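Local coordinates for protein giardin subunit alpha-1 (Giardia intestinalis, PDB 4EVF) that binds calcium and, in a calcium-dependent way, phospholipids such as phosphatidylserine, and takes part in attachment of the parasite to the intestinal mucosa, at residues 128-131 / 135-138. Sequence-based numbering, arbitrary orientation.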
# COMPACT_ATOMS: atom_id res chain seq x y z
N LYS A 128 -3.05 19.63 -7.92
CA LYS A 128 -4.18 20.52 -8.13
C LYS A 128 -5.09 20.52 -6.90
O LYS A 128 -5.45 21.57 -6.36
CB LYS A 128 -4.95 20.07 -9.37
CG LYS A 128 -6.34 20.69 -9.57
CD LYS A 128 -7.08 19.94 -10.68
CE LYS A 128 -8.60 20.19 -10.64
NZ LYS A 128 -8.95 21.59 -10.99
N ASP A 129 -5.44 19.32 -6.45
CA ASP A 129 -6.45 19.17 -5.41
C ASP A 129 -5.86 19.20 -4.01
O ASP A 129 -6.57 19.43 -3.04
CB ASP A 129 -7.25 17.89 -5.63
CG ASP A 129 -8.45 18.08 -6.58
OD1 ASP A 129 -8.76 19.24 -6.94
OD2 ASP A 129 -9.09 17.08 -6.95
N VAL A 130 -4.57 18.95 -3.91
CA VAL A 130 -3.89 18.90 -2.62
C VAL A 130 -3.21 20.22 -2.22
O VAL A 130 -3.16 20.57 -1.04
CB VAL A 130 -2.88 17.72 -2.57
CG1 VAL A 130 -1.88 17.92 -1.47
CG2 VAL A 130 -3.63 16.39 -2.41
N GLY A 131 -2.68 20.96 -3.19
CA GLY A 131 -2.03 22.23 -2.87
C GLY A 131 -0.65 22.06 -2.24
O GLY A 131 -0.13 20.95 -2.18
N ASP A 135 3.05 20.65 5.05
CA ASP A 135 4.25 19.84 4.83
C ASP A 135 3.94 18.46 4.26
O ASP A 135 4.76 17.91 3.53
CB ASP A 135 5.09 19.75 6.09
CG ASP A 135 5.82 21.05 6.39
OD1 ASP A 135 6.50 21.13 7.43
OD2 ASP A 135 5.73 21.98 5.56
N TRP A 136 2.78 17.89 4.58
CA TRP A 136 2.42 16.59 4.02
C TRP A 136 2.27 16.66 2.49
O TRP A 136 2.67 15.73 1.78
CB TRP A 136 1.18 15.98 4.69
CG TRP A 136 -0.12 16.65 4.37
CD1 TRP A 136 -0.76 17.61 5.11
CD2 TRP A 136 -0.96 16.39 3.24
NE1 TRP A 136 -1.94 17.97 4.50
CE2 TRP A 136 -2.09 17.23 3.35
CE3 TRP A 136 -0.87 15.52 2.14
CZ2 TRP A 136 -3.11 17.24 2.40
CZ3 TRP A 136 -1.89 15.53 1.21
CH2 TRP A 136 -2.99 16.39 1.34
N CYS A 137 1.71 17.76 1.99
CA CYS A 137 1.58 17.96 0.55
C CYS A 137 2.95 17.98 -0.10
O CYS A 137 3.16 17.33 -1.13
CB CYS A 137 0.88 19.28 0.24
SG CYS A 137 -0.52 19.65 1.32
N LEU A 138 3.87 18.73 0.50
CA LEU A 138 5.21 18.91 -0.07
C LEU A 138 5.98 17.59 -0.08
O LEU A 138 6.69 17.28 -1.05
CB LEU A 138 5.98 19.97 0.72
CG LEU A 138 5.44 21.41 0.70
CD1 LEU A 138 6.27 22.30 1.59
CD2 LEU A 138 5.41 21.95 -0.72
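With chi1 at 161°, Val130 holds CG1 opposite its backbone N and extends this methyl toward helix 135-145, while chi1 of 71° sets the Trp136 indole between its own N and carbonyl carbon and swings the six-membered ring back to the valine. CG1 touches Trp136 CH2 at 3.4 Å, approaching the ring obliquely, and CG2 of Val130 lies 3.8 Å from the same CH2. The branched valine thus spreads two methyls against the indole, and CG1 also reaches Cys137 CB at 3.5 Å. Cys137 is small enough to fit beside both: its SG lies 3.6 Å from Val130 CG1 and sits over the centre of one face of the Trp136 ring. The broad, flat indole suits its place by offering surface to both residues, while its NE1 keeps a hydrogen bond to Glu134. Gly131 leaves helix 122-130 with positive phi (75°), a conformation easy for a residue without CB, and its O comes to 3.1 Å from Cys137 CB. No hydrogen bond links the segments; Phe95 of helix 92-100 packs on both Val130 and Trp136. This is van der Waals packing of two consecutive helices across their short connection, within the predicted second repeat of the all-helical annexin fold.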